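Local coordinates for reticulocyte binding protein (Streptococcus agalactiae COH1, PDB 3FAW) that probably hydrolyses the alpha-1,6 linkages of pullulan and related alpha-glucans as a cell-wall-anchored streptococcal pullulanase, at residues A225-S229 against Y321-M327; N341-G345 against D662-D668. All coordinates share one frame; numbering follows the deposited sequence.

Contact 1: residues A225-S229 against Y321-M327; sequences AEWDS and YFYVNEM
Trp227 and Glu326 grip each other twice, once through a side chain and once through the backbone. The carboxylate oxygen Glu326 OE1 takes the backbone N-H of Trp227 (N to OE1 2.9 Å), which reaches it from above the carboxylate plane, and the same oxygen accepts from a water that also donates to Ala225 O. In return Glu326 N donates to Trp227 O, nearly straight. The indole supplies a further bond: with its CG anti to the backbone N (chi1 174°), NE1 meets a lone pair of Phe322 O at 2.9 Å in the carbonyl plane. Ser229 N completes the set with Val324 O at 3.0 Å, while the return bond from Val324 N to Ser229 OG is weak.

The two backbone bonds flank Asp228 and Asn325, which form the non-hydrogen-bonded pair of a single antiparallel bridge. Through it the loop between strands 212-216 and 241-242, both of which pair with strand 202-209 in the antiparallel sheet ahead of the barrel, is joined to the long loop after the second strand of the catalytic barrel.

At the bridge, the Asp228 carboxylate and Asn325 amide lie stacked with planes 7° apart. Asn325 OD1 meanwhile closes an Asx turn by accepting from Met327 N. Apolar packing gathers at the indole. Trp227 CZ2 rests over one face of the Phe322 ring, 3.6 Å from CE1, with the ring planes inclined at 59°; Val324 CG1 approaches CD1 of the same indole at 3.8 Å. Farther along, Met327 SD lies 3.7 Å from Glu226 CG.

Contact 2: residues N341-G345 against D662-D668; sequences NYNWG and DSYDSSD. With CA (calcium ion), chain D.
Trp344 lies with one face of its indole across the backbone of Tyr664. Tyr664 CA sits 3.5 Å above the ring system, over its centre, and CB makes a CH-pi contact with the six-membered ring, 25° off the normal, coming as close as 3.3 Å to CE3. The Tyr664 side chain then crosses the indole at about a right angle: its CG falls between the backbone N and the carbonyl carbon (chi1 85°), which carries the phenol away from Trp344, with one face against Asp665 CB. Around the indole two polar groups approach obliquely. Ser663 OG, hydrogen-bonded to Asn671, lies 3.4 Å from CZ2, and Asp662 OD1 is equally close to CH2.

Tyr342 presents its ring differently. Tyr664 O meets the ring edge beside CD2, near the plane, whereas Ser666 O lies 3.2 Å from CB at the root of the side chain. The Asp668 carboxylate stands almost perpendicular to this ring.

No direct hydrogen bond joins the two segments; a calcium ion does. It is bound by Tyr342 O at 2.3 Å, Asp665 OD1 at 2.4 Å, four waters and Asn340 O. One of the waters also donates to Tyr664 O (2.7 Å from the water oxygen), adding a second-shell link. Asp665 OD2 is fixed by Asp339 N. Residues 342-345 open the YNWGYDP signature of type I pullulanases, and within it Asn343 OD1 accepts from Gly345 N in an Asx turn.

Beyond the contact, Tyr342 OH bonds Asp277 and Asp668 forms a salt bridge with Arg276, both just past barrel strand 269-273, while the Tyr342 ring packs on Asn671 at the end of helix 668-671, which Ser667 N-caps.

Overall arrangement
Contacts 1 and 2 use two parts of one long loop, between barrel strand 312-315 and helix 367-381, to reach different parts of the chain: residues 225-229 and 662-668. Their centres are 14 Å apart, yet they touch. Tyr323 O accepts from Asn343 ND2 at 2.9 Å, Asn325 N donates to Asn341 OD1 at 2.9 Å, and Tyr321 CE1 packs 3.5 Å from Asn343 CB. The loop is thus tied to itself between its two partner segments. Contact 2 holds its own calcium ion; in contact 1 the side chain of Glu226 is about 5 Å from a different bound calcium ion. In this family such barrel loops typically frame the active-site cleft.

Contact 1: residues A225-S229 against Y321-M327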
loop_
_atom_site.group_PDB
_atom_site.type_symbol
_atom_site.label_atom_id
_atom_site.label_comp_id
_atom_site.label_asym_id
_atom_site.label_seq_id
_atom_site.Cartn_x
_atom_site.Cartn_y
_atom_site.Cartn_z
ATOM N N ALA A 225 23.545 3.592 1.720
ATOM C CA ALA A 225 24.473 2.777 2.501
ATOM C C ALA A 225 23.683 1.802 3.366
ATOM O O ALA A 225 22.538 2.081 3.723
ATOM C CB ALA A 225 25.353 3.659 3.376
ATOM N N GLU A 226 24.289 0.660 3.691
ATOM C CA GLU A 226 23.671 -0.303 4.606
ATOM C C GLU A 226 23.192 0.434 5.859
ATOM O O GLU A 226 23.912 1.273 6.405
ATOM C CB GLU A 226 24.624 -1.462 4.958
ATOM C CG GLU A 226 25.849 -1.122 5.836
ATOM C CD GLU A 226 26.907 -0.274 5.138
ATOM O OE1 GLU A 226 26.857 -0.115 3.899
ATOM O OE2 GLU A 226 27.801 0.239 5.838
ATOM N N TRP A 227 21.968 0.134 6.285
ATOM C CA TRP A 227 21.272 0.935 7.297
ATOM C C TRP A 227 20.937 0.117 8.544
ATOM O O TRP A 227 20.394 -0.991 8.460
ATOM C CB TRP A 227 20.005 1.549 6.685
ATOM C CG TRP A 227 19.107 2.278 7.645
ATOM C CD1 TRP A 227 17.792 2.009 7.891
ATOM C CD2 TRP A 227 19.451 3.394 8.481
ATOM N NE1 TRP A 227 17.299 2.885 8.828
ATOM C CE2 TRP A 227 18.292 3.745 9.206
ATOM C CE3 TRP A 227 20.625 4.128 8.691
ATOM C CZ2 TRP A 227 18.270 4.797 10.126
ATOM C CZ3 TRP A 227 20.603 5.174 9.604
ATOM C CH2 TRP A 227 19.432 5.498 10.310
ATOM N N ASP A 228 21.291 0.677 9.696
ATOM C CA ASP A 228 20.947 0.115 10.997
ATOM C C ASP A 228 20.486 1.268 11.881
ATOM O O ASP A 228 21.302 2.091 12.292
ATOM C CB ASP A 228 22.168 -0.595 11.610
ATOM C CG ASP A 228 21.899 -1.145 13.005
ATOM O OD1 ASP A 228 20.723 -1.216 13.420
ATOM O OD2 ASP A 228 22.876 -1.508 13.690
ATOM N N SER A 229 19.183 1.325 12.165
ATOM C CA SER A 229 18.596 2.460 12.900
ATOM C C SER A 229 19.111 2.620 14.333
ATOM O O SER A 229 18.936 3.682 14.935
ATOM C CB SER A 229 17.062 2.409 12.890
ATOM O OG SER A 229 16.558 1.202 13.434
ATOM N N TYR A 321 12.753 1.478 4.482
ATOM C CA TYR A 321 12.027 1.790 5.714
ATOM C C TYR A 321 12.997 1.918 6.884
ATOM O O TYR A 321 14.109 1.385 6.844
ATOM C CB TYR A 321 10.929 0.758 6.004
ATOM C CG TYR A 321 11.344 -0.701 5.956
ATOM C CD1 TYR A 321 11.827 -1.350 7.097
ATOM C CD2 TYR A 321 11.212 -1.445 4.785
ATOM C CE1 TYR A 321 12.189 -2.694 7.065
ATOM C CE2 TYR A 321 11.565 -2.797 4.745
ATOM C CZ TYR A 321 12.053 -3.413 5.887
ATOM O OH TYR A 321 12.402 -4.745 5.856
ATOM N N PHE A 322 12.557 2.626 7.922
ATOM C CA PHE A 322 13.459 3.186 8.933
ATOM C C PHE A 322 13.834 2.216 10.056
ATOM O O PHE A 322 15.019 2.006 10.332
ATOM C CB PHE A 322 12.830 4.460 9.525
ATOM C CG PHE A 322 13.750 5.242 10.430
ATOM C CD1 PHE A 322 14.572 6.236 9.914
ATOM C CD2 PHE A 322 13.780 4.995 11.802
ATOM C CE1 PHE A 322 15.419 6.966 10.747
ATOM C CE2 PHE A 322 14.621 5.719 12.644
ATOM C CZ PHE A 322 15.441 6.706 12.117
ATOM N N TYR A 323 12.835 1.636 10.713
ATOM C CA TYR A 323 13.083 0.792 11.887
ATOM C C TYR A 323 13.547 -0.606 11.479
ATOM O O TYR A 323 12.737 -1.520 11.307
ATOM C CB TYR A 323 11.837 0.712 12.765
ATOM C CG TYR A 323 11.410 2.047 13.327
ATOM C CD1 TYR A 323 10.239 2.661 12.894
ATOM C CD2 TYR A 323 12.175 2.699 14.293
ATOM C CE1 TYR A 323 9.832 3.886 13.406
ATOM C CE2 TYR A 323 11.775 3.932 14.815
ATOM C CZ TYR A 323 10.603 4.516 14.361
ATOM O OH TYR A 323 10.193 5.730 14.860
ATOM N N VAL A 324 14.859 -0.752 11.324
ATOM C CA VAL A 324 15.457 -1.999 10.852
ATOM C C VAL A 324 16.982 -1.999 11.031
ATOM O O VAL A 324 17.617 -0.941 11.055
ATOM C CB VAL A 324 15.139 -2.237 9.352
ATOM C CG1 VAL A 324 15.920 -1.261 8.475
ATOM C CG2 VAL A 324 15.434 -3.679 8.946
ATOM N N ASN A 325 17.545 -3.199 11.163
ATOM C CA ASN A 325 18.984 -3.427 11.084
ATOM C C ASN A 325 19.229 -4.373 9.925
ATOM O O ASN A 325 19.002 -5.582 10.032
ATOM C CB ASN A 325 19.537 -4.031 12.380
ATOM C CG ASN A 325 21.045 -4.289 12.319
ATOM O OD1 ASN A 325 21.720 -3.929 11.352
ATOM N ND2 ASN A 325 21.576 -4.908 13.365
ATOM N N GLU A 326 19.685 -3.817 8.812
ATOM C CA GLU A 326 19.860 -4.586 7.584
ATOM C C GLU A 326 21.084 -5.513 7.630
ATOM O O GLU A 326 21.238 -6.379 6.771
ATOM C CB GLU A 326 19.947 -3.636 6.387
ATOM C CG GLU A 326 18.691 -2.784 6.185
ATOM C CD GLU A 326 18.853 -1.715 5.116
ATOM O OE1 GLU A 326 20.006 -1.387 4.750
ATOM O OE2 GLU A 326 17.815 -1.202 4.639
ATOM N N MET A 327 21.942 -5.331 8.632
ATOM C CA MET A 327 23.106 -6.186 8.821
ATOM C C MET A 327 22.804 -7.440 9.663
ATOM O O MET A 327 23.692 -8.263 9.878
ATOM C CB MET A 327 24.247 -5.378 9.446
ATOM C CG MET A 327 24.710 -4.190 8.598
ATOM S SD MET A 327 25.124 -4.610 6.883
ATOM C CE MET A 327 26.415 -5.838 7.111
HETATM O O HOH W 1 20.164 0.823 3.095
#

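Contact 2: residues N341-G345 against D662-D668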
loop_
_atom_site.group_PDB
_atom_site.type_symbol
_atom_site.label_atom_id
_atom_site.label_comp_id
_atom_site.label_asym_id
_atom_site.label_seq_id
_atom_site.Cartn_x
_atom_site.Cartn_y
_atom_site.Cartn_z
ATOM N N ASN A 341 13.407 -7.687 14.584
ATOM C CA ASN A 341 14.023 -6.970 13.465
ATOM C C ASN A 341 13.099 -6.962 12.244
ATOM O O ASN A 341 13.210 -6.095 11.370
ATOM C CB ASN A 341 15.373 -7.599 13.099
ATOM C CG ASN A 341 16.196 -6.729 12.160
ATOM O OD1 ASN A 341 16.196 -5.434 12.409
ATOM N ND2 ASN A 341 16.834 -7.223 11.230
ATOM N N TYR A 342 12.203 -7.946 12.193
ATOM C CA TYR A 342 11.132 -7.995 11.203
ATOM C C TYR A 342 10.365 -6.677 11.094
ATOM O O TYR A 342 10.116 -6.011 12.095
ATOM C CB TYR A 342 10.142 -9.104 11.566
ATOM C CG TYR A 342 9.084 -9.305 10.517
ATOM C CD1 TYR A 342 9.307 -10.149 9.443
ATOM C CD2 TYR A 342 7.869 -8.627 10.582
ATOM C CE1 TYR A 342 8.351 -10.331 8.474
ATOM C CE2 TYR A 342 6.903 -8.802 9.611
ATOM C CZ TYR A 342 7.151 -9.656 8.558
ATOM O OH TYR A 342 6.204 -9.841 7.582
ATOM N N ASN A 343 9.976 -6.323 9.872
ATOM C CA ASN A 343 9.184 -5.119 9.623
ATOM C C ASN A 343 8.442 -5.282 8.304
ATOM O O ASN A 343 9.056 -5.654 7.308
ATOM C CB ASN A 343 10.112 -3.899 9.569
ATOM C CG ASN A 343 9.375 -2.572 9.701
ATOM O OD1 ASN A 343 8.184 -2.458 9.402
ATOM N ND2 ASN A 343 10.098 -1.550 10.146
ATOM N N TRP A 344 7.131 -5.020 8.299
ATOM C CA TRP A 344 6.353 -5.023 7.052
ATOM C C TRP A 344 6.903 -3.987 6.081
ATOM O O TRP A 344 6.981 -4.241 4.880
ATOM C CB TRP A 344 4.864 -4.728 7.288
ATOM C CG TRP A 344 4.031 -5.885 7.750
ATOM C CD1 TRP A 344 4.310 -7.216 7.612
ATOM C CD2 TRP A 344 2.748 -5.809 8.390
ATOM N NE1 TRP A 344 3.297 -7.969 8.151
ATOM C CE2 TRP A 344 2.327 -7.133 8.636
ATOM C CE3 TRP A 344 1.924 -4.750 8.795
ATOM C CZ2 TRP A 344 1.113 -7.429 9.262
ATOM C CZ3 TRP A 344 0.718 -5.045 9.423
ATOM C CH2 TRP A 344 0.327 -6.375 9.651
ATOM N N GLY A 345 7.256 -2.817 6.613
ATOM C CA GLY A 345 7.862 -1.745 5.829
ATOM C C GLY A 345 7.072 -0.449 5.743
ATOM O O GLY A 345 7.373 0.397 4.898
ATOM N N ASP A 662 -2.148 -8.490 14.121
ATOM C CA ASP A 662 -1.325 -7.398 13.586
ATOM C C ASP A 662 0.145 -7.762 13.730
ATOM O O ASP A 662 0.791 -7.422 14.724
ATOM C CB ASP A 662 -1.662 -6.082 14.303
ATOM C CG ASP A 662 -0.921 -4.873 13.731
ATOM O OD1 ASP A 662 -0.247 -4.987 12.686
ATOM O OD2 ASP A 662 -1.028 -3.790 14.339
ATOM N N SER A 663 0.672 -8.453 12.721
ATOM C CA SER A 663 1.996 -9.072 12.817
ATOM C C SER A 663 3.134 -8.218 12.235
ATOM O O SER A 663 4.160 -8.747 11.814
ATOM C CB SER A 663 1.968 -10.461 12.163
ATOM O OG SER A 663 1.705 -10.377 10.777
ATOM N N TYR A 664 2.965 -6.898 12.252
ATOM C CA TYR A 664 3.966 -5.975 11.707
ATOM C C TYR A 664 5.327 -6.062 12.414
ATOM O O TYR A 664 6.356 -5.800 11.794
ATOM C CB TYR A 664 3.443 -4.531 11.751
ATOM C CG TYR A 664 3.656 -3.807 13.071
ATOM C CD1 TYR A 664 4.552 -2.745 13.167
ATOM C CD2 TYR A 664 2.966 -4.186 14.221
ATOM C CE1 TYR A 664 4.753 -2.077 14.369
ATOM C CE2 TYR A 664 3.162 -3.523 15.431
ATOM C CZ TYR A 664 4.057 -2.469 15.497
ATOM O OH TYR A 664 4.257 -1.802 16.687
ATOM N N ASP A 665 5.319 -6.428 13.699
ATOM C CA ASP A 665 6.533 -6.507 14.530
ATOM C C ASP A 665 6.672 -7.912 15.161
ATOM O O ASP A 665 7.224 -8.069 16.254
ATOM C CB ASP A 665 6.473 -5.419 15.620
ATOM C CG ASP A 665 7.831 -5.116 16.257
ATOM O OD1 ASP A 665 8.883 -5.295 15.603
ATOM O OD2 ASP A 665 7.846 -4.671 17.426
ATOM N N SER A 666 6.168 -8.925 14.455
ATOM C CA SER A 666 6.188 -10.307 14.927
ATOM C C SER A 666 7.365 -11.057 14.321
ATOM O O SER A 666 7.932 -10.636 13.310
ATOM C CB SER A 666 4.886 -11.029 14.564
ATOM O OG SER A 666 3.787 -10.534 15.309
ATOM N N SER A 667 7.711 -12.181 14.942
ATOM C CA SER A 667 8.865 -12.976 14.528
ATOM C C SER A 667 8.635 -13.702 13.207
ATOM O O SER A 667 7.509 -13.769 12.704
ATOM C CB SER A 667 9.201 -14.007 15.602
ATOM O OG SER A 667 8.156 -14.958 15.723
ATOM N N ASP A 668 9.716 -14.252 12.662
ATOM C CA ASP A 668 9.630 -15.142 11.505
ATOM C C ASP A 668 8.809 -16.387 11.813
ATOM O O ASP A 668 8.143 -16.917 10.925
ATOM C CB ASP A 668 11.023 -15.556 11.032
ATOM C CG ASP A 668 11.781 -14.413 10.396
ATOM O OD1 ASP A 668 11.190 -13.689 9.568
ATOM O OD2 ASP A 668 12.968 -14.238 10.727
HETATM CA CA CA D . 10.279 -4.511 13.855
HETATM O O HOH W 2 12.249 -3.855 12.523
HETATM O O HOH W 3 8.131 -4.101 12.832
HETATM O O HOH W 4 11.759 -3.796 16.002
HETATM O O HOH W 5 10.202 -1.954 13.905
#